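Local coordinates for histidine acid phosphatase (Bifidobacterium longum subsp. infantis, PDB 6RXD), which probably removes phosphate groups from inositol polyphosphates such as phytate, and from 2,3-bisphosphoglycerate, as a member of the histidine acid phosphatase family, at residues Y34-H45 with M442-R453; D124-Y135 with G160-A168. All coordinates share one frame; numbering follows the deposited sequence. Where two conformers were deposited one is given.

Contact 1. Residues Y34-H45 with M442-R453; sequences YGPIYTESMARH and MAANVQWDVYAR
Strands 34-44 and 445-453 pair antiparallel from Gly35 opposite Ala452 to Ala43 opposite Asn445, interrupted by a classic beta bulge where Ile37 N and Tyr38 N both donate to Val450 O. Beside the bulge Pro36 lies over one face of the Tyr451 ring, its CB 4.0 Å from the ring centroid in a CH-pi contact, while Tyr34 O sits at the ring edge. With an alanine in place of Tyr451, Pro36 would probably lose the aromatic surface beneath its ring and a gap would open there. Beyond Ala452, Arg453 CB stands 3.7 Å from the Tyr34 ring centroid, over its face, and a water joins Tyr34 OH to Arg453 NH1. Thr39 turns OG1 away from its own N (chi1 -171°), bringing the hydroxyl 2.9 Å from Asp449 OD1 and 3.1 Å from Trp448 O; a second water links it to Gln447 OE1, which also accepts from Arg118. Near His45, Met442 SD lies over one face of the Arg44 guanidinium, whose NH1 bonds Ser12 O; Arg44 and His45 begin what matches the family's RHG signature. The buried Asp449 carboxylate is salt-bridged to Arg118 of helix 102-118 and Arg469 of strand 467-472, which are likely to keep it ionised.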
loop_
_atom_site.group_PDB
_atom_site.type_symbol
_atom_site.label_atom_id
_atom_site.label_comp_id
_atom_site.label_asym_id
_atom_site.label_seq_id
_atom_site.Cartn_x
_atom_site.Cartn_y
_atom_site.Cartn_z
ATOM N N TYR A 34 -27.173 1.503 -21.034
ATOM C CA TYR A 34 -25.721 1.686 -20.939
ATOM C C TYR A 34 -24.981 0.350 -20.912
ATOM O O TYR A 34 -25.366 -0.563 -20.183
ATOM C CB TYR A 34 -25.371 2.543 -19.706
ATOM C CG TYR A 34 -25.787 3.995 -19.857
ATOM C CD1 TYR A 34 -24.844 4.980 -20.125
ATOM C CD2 TYR A 34 -27.125 4.373 -19.753
ATOM C CE1 TYR A 34 -25.212 6.315 -20.272
ATOM C CE2 TYR A 34 -27.504 5.714 -19.903
ATOM C CZ TYR A 34 -26.546 6.668 -20.173
ATOM O OH TYR A 34 -26.912 7.993 -20.329
ATOM N N GLY A 35 -23.924 0.246 -21.717
ATOM C CA GLY A 35 -23.106 -0.955 -21.786
ATOM C C GLY A 35 -21.643 -0.617 -21.552
ATOM O O GLY A 35 -21.231 0.534 -21.729
ATOM N N PRO A 36 -20.846 -1.618 -21.157
ATOM C CA PRO A 36 -19.453 -1.381 -20.760
ATOM C C PRO A 36 -18.559 -0.978 -21.934
ATOM O O PRO A 36 -18.663 -1.576 -23.010
ATOM C CB PRO A 36 -19.013 -2.748 -20.228
ATOM C CG PRO A 36 -19.893 -3.737 -20.955
ATOM C CD PRO A 36 -21.223 -3.043 -21.049
ATOM N N ILE A 37 -17.693 0.018 -21.736
ATOM C CA ILE A 37 -16.696 0.371 -22.757
ATOM C C ILE A 37 -15.244 0.401 -22.250
ATOM O O ILE A 37 -14.311 0.371 -23.048
ATOM C CB ILE A 37 -16.990 1.720 -23.434
ATOM C CG1 ILE A 37 -17.043 2.847 -22.397
ATOM C CG2 ILE A 37 -18.298 1.655 -24.229
ATOM C CD1 ILE A 37 -16.909 4.240 -23.017
ATOM N N TYR A 38 -15.040 0.479 -20.937
ATOM C CA TYR A 38 -13.683 0.626 -20.423
ATOM C C TYR A 38 -13.631 0.262 -18.950
ATOM O O TYR A 38 -14.621 0.417 -18.234
ATOM C CB TYR A 38 -13.206 2.079 -20.635
ATOM C CG TYR A 38 -11.771 2.337 -20.222
ATOM C CD1 TYR A 38 -10.704 1.844 -20.979
ATOM C CD2 TYR A 38 -11.480 3.088 -19.085
ATOM C CE1 TYR A 38 -9.381 2.078 -20.593
ATOM C CE2 TYR A 38 -10.172 3.332 -18.701
ATOM C CZ TYR A 38 -9.133 2.823 -19.445
ATOM O OH TYR A 38 -7.833 3.074 -19.035
ATOM N N THR A 39 -12.485 -0.229 -18.495
ATOM C CA THR A 39 -12.260 -0.330 -17.054
ATOM C C THR A 39 -10.803 -0.027 -16.741
ATOM O O THR A 39 -9.949 -0.144 -17.612
ATOM C CB THR A 39 -12.659 -1.713 -16.508
ATOM O OG1 THR A 39 -12.617 -1.692 -15.071
ATOM C CG2 THR A 39 -11.726 -2.811 -17.037
ATOM N N GLU A 40 -10.502 0.381 -15.511
ATOM C CA GLU A 40 -9.108 0.664 -15.180
ATOM C C GLU A 40 -8.866 0.569 -13.690
ATOM O O GLU A 40 -9.801 0.578 -12.899
ATOM C CB GLU A 40 -8.692 2.046 -15.679
ATOM C CG GLU A 40 -9.483 3.174 -15.064
ATOM C CD GLU A 40 -8.983 4.520 -15.501
ATOM O OE1 GLU A 40 -7.762 4.670 -15.719
ATOM O OE2 GLU A 40 -9.821 5.435 -15.647
ATOM N N SER A 41 -7.596 0.481 -13.320
ATOM C CA SER A 41 -7.253 0.244 -11.926
ATOM C C SER A 41 -5.901 0.821 -11.573
ATOM O O SER A 41 -5.056 1.061 -12.441
ATOM C CB SER A 41 -7.215 -1.258 -11.664
ATOM O OG SER A 41 -6.075 -1.817 -12.285
ATOM N N MET A 42 -5.691 1.048 -10.283
ATOM C CA MET A 42 -4.331 1.150 -9.773
ATOM C C MET A 42 -4.331 0.399 -8.457
ATOM O O MET A 42 -5.204 0.612 -7.608
ATOM C CB MET A 42 -3.898 2.608 -9.572
ATOM C CG MET A 42 -2.431 2.768 -9.133
ATOM S SD MET A 42 -2.151 2.552 -7.348
ATOM C CE MET A 42 -2.969 4.014 -6.686
ATOM N N ALA A 43 -3.358 -0.485 -8.295
ATOM C CA ALA A 43 -3.247 -1.298 -7.093
ATOM C C ALA A 43 -1.850 -1.220 -6.524
ATOM O O ALA A 43 -0.861 -1.217 -7.262
ATOM C CB ALA A 43 -3.591 -2.762 -7.406
ATOM N N ARG A 44 -1.778 -1.151 -5.197
ATOM C CA ARG A 44 -0.524 -1.313 -4.483
ATOM C C ARG A 44 -0.060 -2.760 -4.618
ATOM O O ARG A 44 -0.870 -3.665 -4.801
ATOM C CB ARG A 44 -0.761 -0.971 -3.009
ATOM C CG ARG A 44 0.472 -1.070 -2.126
ATOM C CD ARG A 44 0.122 -0.891 -0.664
ATOM N NE ARG A 44 1.331 -0.951 0.147
ATOM C CZ ARG A 44 1.337 -1.063 1.468
ATOM N NH1 ARG A 44 0.185 -1.158 2.137
ATOM N NH2 ARG A 44 2.494 -1.109 2.110
ATOM N N HIS A 45 1.247 -2.975 -4.549
ATOM C CA HIS A 45 1.786 -4.337 -4.554
ATOM C C HIS A 45 1.207 -5.133 -3.382
ATOM O O HIS A 45 0.684 -4.568 -2.417
ATOM C CB HIS A 45 3.309 -4.278 -4.434
ATOM C CG HIS A 45 3.772 -3.665 -3.149
ATOM N ND1 HIS A 45 3.748 -4.343 -1.950
ATOM C CD2 HIS A 45 4.237 -2.424 -2.874
ATOM C CE1 HIS A 45 4.183 -3.547 -0.988
ATOM N NE2 HIS A 45 4.487 -2.377 -1.523
ATOM N N MET A 442 -2.338 -3.801 2.274
ATOM C CA MET A 442 -1.654 -4.486 1.200
ATOM C C MET A 442 -2.636 -4.732 0.055
ATOM O O MET A 442 -3.824 -5.032 0.287
ATOM C CB MET A 442 -1.039 -5.787 1.719
ATOM C CG MET A 442 0.101 -5.548 2.699
ATOM S SD MET A 442 1.550 -4.810 1.891
ATOM C CE MET A 442 2.454 -4.235 3.336
ATOM N N ALA A 443 -2.142 -4.584 -1.174
ATOM C CA ALA A 443 -2.938 -4.715 -2.403
ATOM C C ALA A 443 -4.105 -3.734 -2.507
ATOM O O ALA A 443 -5.047 -3.962 -3.255
ATOM C CB ALA A 443 -3.433 -6.177 -2.606
ATOM N N ALA A 444 -4.038 -2.630 -1.774
ATOM C CA ALA A 444 -5.069 -1.599 -1.880
ATOM C C ALA A 444 -5.253 -1.220 -3.337
ATOM O O ALA A 444 -4.287 -1.107 -4.071
ATOM C CB ALA A 444 -4.672 -0.352 -1.066
ATOM N N ASN A 445 -6.495 -1.003 -3.753
ATOM C CA ASN A 445 -6.717 -0.676 -5.146
ATOM C C ASN A 445 -7.951 0.176 -5.388
ATOM O O ASN A 445 -8.936 0.113 -4.644
ATOM C CB ASN A 445 -6.749 -1.949 -6.011
ATOM C CG ASN A 445 -7.890 -2.883 -5.653
ATOM O OD1 ASN A 445 -8.954 -2.859 -6.277
ATOM N ND2 ASN A 445 -7.678 -3.702 -4.640
ATOM N N VAL A 446 -7.877 0.975 -6.442
ATOM C CA VAL A 446 -9.017 1.739 -6.902
ATOM C C VAL A 446 -9.311 1.255 -8.310
ATOM O O VAL A 446 -8.396 1.112 -9.115
ATOM C CB VAL A 446 -8.694 3.246 -6.929
ATOM C CG1 VAL A 446 -9.796 4.024 -7.655
ATOM C CG2 VAL A 446 -8.494 3.777 -5.487
ATOM N N GLN A 447 -10.576 0.974 -8.601
ATOM C CA GLN A 447 -10.975 0.566 -9.948
ATOM C C GLN A 447 -12.143 1.430 -10.416
ATOM O O GLN A 447 -13.040 1.752 -9.626
ATOM C CB GLN A 447 -11.380 -0.910 -9.950
ATOM C CG GLN A 447 -10.251 -1.860 -9.522
ATOM C CD GLN A 447 -10.614 -3.310 -9.701
ATOM O OE1 GLN A 447 -11.187 -3.700 -10.721
ATOM N NE2 GLN A 447 -10.283 -4.124 -8.706
ATOM N N TRP A 448 -12.137 1.821 -11.686
ATOM C CA TRP A 448 -13.281 2.544 -12.245
ATOM C C TRP A 448 -13.824 1.746 -13.406
ATOM O O TRP A 448 -13.045 1.267 -14.243
ATOM C CB TRP A 448 -12.868 3.909 -12.796
ATOM C CG TRP A 448 -12.489 4.954 -11.784
ATOM C CD1 TRP A 448 -12.428 4.819 -10.426
ATOM C CD2 TRP A 448 -12.105 6.298 -12.075
ATOM N NE1 TRP A 448 -12.023 6.008 -9.856
ATOM C CE2 TRP A 448 -11.820 6.930 -10.850
ATOM C CE3 TRP A 448 -11.984 7.029 -13.261
ATOM C CZ2 TRP A 448 -11.408 8.269 -10.773
ATOM C CZ3 TRP A 448 -11.572 8.357 -13.189
ATOM C CH2 TRP A 448 -11.299 8.961 -11.950
ATOM N N ASP A 449 -15.151 1.640 -13.478
ATOM C CA ASP A 449 -15.818 1.053 -14.640
ATOM C C ASP A 449 -16.507 2.150 -15.432
ATOM O O ASP A 449 -17.119 3.041 -14.846
ATOM C CB ASP A 449 -16.872 0.040 -14.198
ATOM C CG ASP A 449 -16.282 -1.119 -13.428
ATOM O OD1 ASP A 449 -15.144 -1.520 -13.730
ATOM O OD2 ASP A 449 -16.953 -1.624 -12.507
ATOM N N VAL A 450 -16.424 2.076 -16.762
ATOM C CA VAL A 450 -17.020 3.103 -17.606
ATOM C C VAL A 450 -17.970 2.470 -18.605
ATOM O O VAL A 450 -17.597 1.541 -19.325
ATOM C CB VAL A 450 -15.943 3.903 -18.376
ATOM C CG1 VAL A 450 -16.584 5.040 -19.180
ATOM C CG2 VAL A 450 -14.907 4.456 -17.413
ATOM N N TYR A 451 -19.201 2.966 -18.629
ATOM C CA TYR A 451 -20.210 2.463 -19.548
ATOM C C TYR A 451 -20.675 3.600 -20.449
ATOM O O TYR A 451 -20.462 4.777 -20.143
ATOM C CB TYR A 451 -21.414 1.923 -18.773
ATOM C CG TYR A 451 -21.280 0.539 -18.159
ATOM C CD1 TYR A 451 -22.297 -0.392 -18.306
ATOM C CD2 TYR A 451 -20.161 0.166 -17.423
ATOM C CE1 TYR A 451 -22.216 -1.648 -17.730
ATOM C CE2 TYR A 451 -20.070 -1.102 -16.845
ATOM C CZ TYR A 451 -21.099 -1.993 -17.002
ATOM O OH TYR A 451 -21.023 -3.247 -16.433
ATOM N N ALA A 452 -21.314 3.259 -21.566
ATOM C CA ALA A 452 -21.808 4.287 -22.476
ATOM C C ALA A 452 -23.113 3.848 -23.095
ATOM O O ALA A 452 -23.366 2.649 -23.243
ATOM C CB ALA A 452 -20.778 4.587 -23.570
ATOM N N ARG A 453 -23.944 4.824 -23.440
ATOM C CA ARG A 453 -25.150 4.559 -24.209
ATOM C C ARG A 453 -24.842 4.886 -25.666
ATOM O O ARG A 453 -24.319 5.970 -25.970
ATOM C CB ARG A 453 -26.304 5.421 -23.692
ATOM C CG ARG A 453 -27.573 5.298 -24.508
ATOM C CD ARG A 453 -28.690 6.136 -23.924
ATOM N NE ARG A 453 -29.933 5.979 -24.681
ATOM C CZ ARG A 453 -31.065 6.609 -24.387
ATOM N NH1 ARG A 453 -31.113 7.449 -23.361
ATOM N NH2 ARG A 453 -32.149 6.408 -25.130
HETATM O O HOH W 1 -29.464 8.622 -21.104
HETATM O O HOH W 2 -10.980 -3.352 -13.519
#

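Contact 2. Residues D124-Y135 with G160-A168; sequences DQAAADGGTIAY and GRLIGNVSA
Asn165 CG stands anti to its own carbonyl carbon (chi1 -67°), and a chi2 of 74° turns the amide so that ND2 meets Gly131 O at 2.7 Å, the acceptor close to the amide plane. Arg161, bent at chi3 (-71°), brings NH1 back to Asp124 OD1 in a 3.1 Å salt bridge. The carboxylate oxygen lies in the guanidinium plane, whereas NH1 comes from above the carboxylate plane; Tyr116 OH bonds both Asp124 OD1 and Arg161 NH2. Between these polar ends, Leu162 CD1 rests 4.1 Å from Ala127 CB on the helix, and Leu162 CB and CG meet Ile133 CD1, the two side chains crossing at about a right angle. Farther along, the loop runs beside the first residues of strand 132-137: Ile133 N donates to Asn165 O at 2.7 Å and Ser167 N to Ile133 O at 2.8 Å, a single bridge around Val166. Val166 CG1 touches the edge of the Tyr135 ring at CD2, 4.0 Å away. Gly130, with positive phi, follows helix 120-129, and the next carbonyl, that of Gly131, becomes the acceptor for Asn165. The Asn165 amide, its rotation fixed by Gly131 O, thus holds the loop after helix 141-157 to the helix-to-strand turn; two backbone bonds hold it to the strand at Ile133, and the ion pair, with Tyr116 bonding both partners, ties Arg161 to the helix.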
loop_
_atom_site.group_PDB
_atom_site.type_symbol
_atom_site.label_atom_id
_atom_site.label_comp_id
_atom_site.label_asym_id
_atom_site.label_seq_id
_atom_site.Cartn_x
_atom_site.Cartn_y
_atom_site.Cartn_z
ATOM N N ASP A 124 -15.206 -10.136 -23.029
ATOM C CA ASP A 124 -15.635 -11.056 -24.086
ATOM C C ASP A 124 -15.835 -10.325 -25.411
ATOM O O ASP A 124 -15.546 -10.873 -26.474
ATOM C CB ASP A 124 -16.896 -11.833 -23.688
ATOM C CG ASP A 124 -16.653 -12.786 -22.532
ATOM O OD1 ASP A 124 -15.481 -12.954 -22.129
ATOM O OD2 ASP A 124 -17.635 -13.379 -22.032
ATOM N N GLN A 125 -16.328 -9.089 -25.359
ATOM C CA GLN A 125 -16.445 -8.273 -26.564
ATOM C C GLN A 125 -15.063 -7.934 -27.107
ATOM O O GLN A 125 -14.831 -7.985 -28.312
ATOM C CB GLN A 125 -17.204 -6.979 -26.272
ATOM C CG GLN A 125 -18.658 -7.169 -25.900
ATOM C CD GLN A 125 -19.382 -5.845 -25.753
ATOM O OE1 GLN A 125 -19.902 -5.520 -24.682
ATOM N NE2 GLN A 125 -19.412 -5.068 -26.829
ATOM N N ALA A 126 -14.147 -7.595 -26.205
ATOM C CA ALA A 126 -12.775 -7.255 -26.582
ATOM C C ALA A 126 -12.086 -8.419 -27.274
ATOM O O ALA A 126 -11.366 -8.226 -28.251
ATOM C CB ALA A 126 -11.978 -6.843 -25.356
ATOM N N ALA A 127 -12.298 -9.626 -26.752
ATOM C CA ALA A 127 -11.733 -10.832 -27.360
ATOM C C ALA A 127 -12.224 -11.004 -28.790
ATOM O O ALA A 127 -11.502 -11.513 -29.643
ATOM C CB ALA A 127 -12.074 -12.059 -26.542
ATOM N N ALA A 128 -13.453 -10.577 -29.051
ATOM C CA ALA A 128 -14.033 -10.716 -30.391
ATOM C C ALA A 128 -13.695 -9.544 -31.325
ATOM O O ALA A 128 -13.614 -9.715 -32.549
ATOM C CB ALA A 128 -15.540 -10.892 -30.284
ATOM N N ASP A 129 -13.515 -8.355 -30.751
ATOM C CA ASP A 129 -13.408 -7.117 -31.535
ATOM C C ASP A 129 -12.002 -6.529 -31.582
ATOM O O ASP A 129 -11.783 -5.490 -32.201
ATOM C CB ASP A 129 -14.380 -6.050 -31.013
ATOM C CG ASP A 129 -15.822 -6.366 -31.337
ATOM O OD1 ASP A 129 -16.729 -5.773 -30.711
ATOM O OD2 ASP A 129 -16.041 -7.214 -32.226
ATOM N N GLY A 130 -11.054 -7.186 -30.921
ATOM C CA GLY A 130 -9.676 -6.736 -30.946
ATOM C C GLY A 130 -9.324 -5.695 -29.897
ATOM O O GLY A 130 -8.332 -4.983 -30.034
ATOM N N GLY A 131 -10.123 -5.608 -28.841
ATOM C CA GLY A 131 -9.846 -4.651 -27.782
ATOM C C GLY A 131 -8.591 -5.071 -27.047
ATOM O O GLY A 131 -8.364 -6.266 -26.874
ATOM N N THR A 132 -7.769 -4.112 -26.624
ATOM C CA THR A 132 -6.502 -4.464 -25.987
ATOM C C THR A 132 -6.421 -4.055 -24.519
ATOM O O THR A 132 -7.114 -3.132 -24.061
ATOM C CB THR A 132 -5.286 -3.901 -26.753
ATOM O OG1 THR A 132 -5.340 -2.471 -26.753
ATOM C CG2 THR A 132 -5.283 -4.409 -28.198
ATOM N N ILE A 133 -5.557 -4.751 -23.790
ATOM C CA ILE A 133 -5.371 -4.509 -22.360
ATOM C C ILE A 133 -3.964 -3.968 -22.119
ATOM O O ILE A 133 -2.986 -4.530 -22.619
ATOM C CB ILE A 133 -5.535 -5.823 -21.579
ATOM C CG1 ILE A 133 -6.963 -6.362 -21.724
ATOM C CG2 ILE A 133 -5.179 -5.642 -20.104
ATOM C CD1 ILE A 133 -7.166 -7.735 -21.099
ATOM N N ALA A 134 -3.848 -2.879 -21.364
ATOM C CA ALA A 134 -2.525 -2.328 -21.045
ATOM C C ALA A 134 -2.177 -2.607 -19.598
ATOM O O ALA A 134 -2.929 -2.233 -18.702
ATOM C CB ALA A 134 -2.484 -0.826 -21.317
ATOM N N TYR A 135 -1.047 -3.276 -19.373
ATOM C CA TYR A 135 -0.538 -3.503 -18.023
ATOM C C TYR A 135 0.589 -2.522 -17.763
ATOM O O TYR A 135 1.459 -2.335 -18.613
ATOM C CB TYR A 135 -0.001 -4.934 -17.894
ATOM C CG TYR A 135 -1.069 -5.996 -17.766
ATOM C CD1 TYR A 135 -1.717 -6.203 -16.556
ATOM C CD2 TYR A 135 -1.415 -6.804 -18.845
ATOM C CE1 TYR A 135 -2.687 -7.174 -16.421
ATOM C CE2 TYR A 135 -2.398 -7.785 -18.718
ATOM C CZ TYR A 135 -3.020 -7.958 -17.500
ATOM O OH TYR A 135 -3.990 -8.920 -17.344
ATOM N N GLY A 160 -7.696 -17.893 -20.830
ATOM C CA GLY A 160 -6.655 -17.526 -21.777
ATOM C C GLY A 160 -7.118 -16.753 -23.002
ATOM O O GLY A 160 -6.315 -16.458 -23.891
ATOM N N ARG A 161 -8.399 -16.403 -23.048
ATOM C CA ARG A 161 -8.982 -15.800 -24.248
ATOM C C ARG A 161 -8.574 -14.345 -24.489
ATOM O O ARG A 161 -8.896 -13.779 -25.545
ATOM C CB ARG A 161 -10.511 -15.950 -24.246
ATOM C CG ARG A 161 -10.976 -17.404 -24.438
ATOM C CD ARG A 161 -12.491 -17.570 -24.307
ATOM N NE ARG A 161 -12.946 -17.415 -22.923
ATOM C CZ ARG A 161 -13.563 -16.337 -22.454
ATOM N NH1 ARG A 161 -13.826 -15.316 -23.261
ATOM N NH2 ARG A 161 -13.925 -16.280 -21.178
ATOM N N LEU A 162 -7.879 -13.741 -23.521
ATOM C CA LEU A 162 -7.395 -12.363 -23.671
ATOM C C LEU A 162 -5.870 -12.268 -23.759
ATOM O O LEU A 162 -5.320 -11.170 -23.848
ATOM C CB LEU A 162 -7.910 -11.449 -22.545
ATOM C CG LEU A 162 -9.342 -10.914 -22.642
ATOM C CD1 LEU A 162 -9.557 -10.167 -23.951
ATOM C CD2 LEU A 162 -10.360 -12.027 -22.487
ATOM N N ILE A 163 -5.192 -13.413 -23.762
ATOM C CA ILE A 163 -3.736 -13.433 -23.861
ATOM C C ILE A 163 -3.221 -12.741 -25.136
ATOM O O ILE A 163 -2.212 -12.035 -25.107
ATOM C CB ILE A 163 -3.211 -14.881 -23.768
ATOM C CG1 ILE A 163 -3.333 -15.392 -22.328
ATOM C CG2 ILE A 163 -1.769 -14.983 -24.257
ATOM C CD1 ILE A 163 -3.082 -16.888 -22.192
ATOM N N GLY A 164 -3.927 -12.913 -26.246
ATOM C CA GLY A 164 -3.529 -12.279 -27.492
ATOM C C GLY A 164 -3.967 -10.826 -27.577
ATOM O O GLY A 164 -3.704 -10.157 -28.577
ATOM N N ASN A 165 -4.633 -10.337 -26.531
ATOM C CA ASN A 165 -5.150 -8.962 -26.510
ATOM C C ASN A 165 -4.357 -8.009 -25.616
ATOM O O ASN A 165 -4.882 -6.992 -25.193
ATOM C CB ASN A 165 -6.608 -8.944 -26.029
ATOM C CG ASN A 165 -7.558 -9.620 -26.997
ATOM O OD1 ASN A 165 -7.586 -10.845 -27.102
ATOM N ND2 ASN A 165 -8.363 -8.825 -27.686
ATOM N N VAL A 166 -3.107 -8.337 -25.312
ATOM C CA VAL A 166 -2.309 -7.480 -24.435
ATOM C C VAL A 166 -1.494 -6.494 -25.264
ATOM O O VAL A 166 -0.846 -6.892 -26.233
ATOM C CB VAL A 166 -1.367 -8.308 -23.540
ATOM C CG1 VAL A 166 -0.524 -7.389 -22.656
ATOM C CG2 VAL A 166 -2.177 -9.257 -22.676
ATOM N N SER A 167 -1.542 -5.214 -24.900
ATOM C CA SER A 167 -0.721 -4.212 -25.579
ATOM C C SER A 167 0.758 -4.479 -25.305
ATOM O O SER A 167 1.164 -4.652 -24.154
ATOM C CB SER A 167 -1.083 -2.802 -25.112
ATOM O OG SER A 167 -2.439 -2.514 -25.368
ATOM N N ALA A 168 1.564 -4.513 -26.360
ATOM C CA ALA A 168 3.006 -4.680 -26.201
ATOM C C ALA A 168 3.596 -3.383 -25.664
ATOM O O ALA A 168 3.358 -2.312 -26.231
ATOM C CB ALA A 168 3.646 -5.044 -27.536
HETATM O O HOH W 3 0.864 -3.752 -21.636
#

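Overall arrangement
Contacts 1 and 2 lie about 16 Å apart between centres and belong to one mixed sheet, in which strand 391-398 runs parallel to both 34-44 and 132-137 and so stands between them. Contact 2 is nested in the long chain excursion that contact 1 closes. Contact 1 pairs two sheet strands and reaches Arg44-His45, so this end probably borders the active site; contact 2, away from that end, fastens the loop after helix 141-157 to the start of strand 132-137. Its Tyr135 and Val166 side chains are about 4 Å from those of Glu151 and Asp180, respectively, a zinc site seen in a structure of this protein but without zinc in this model; Ser41 of contact 1 is about 11 Å from Glu151, side chain to side chain.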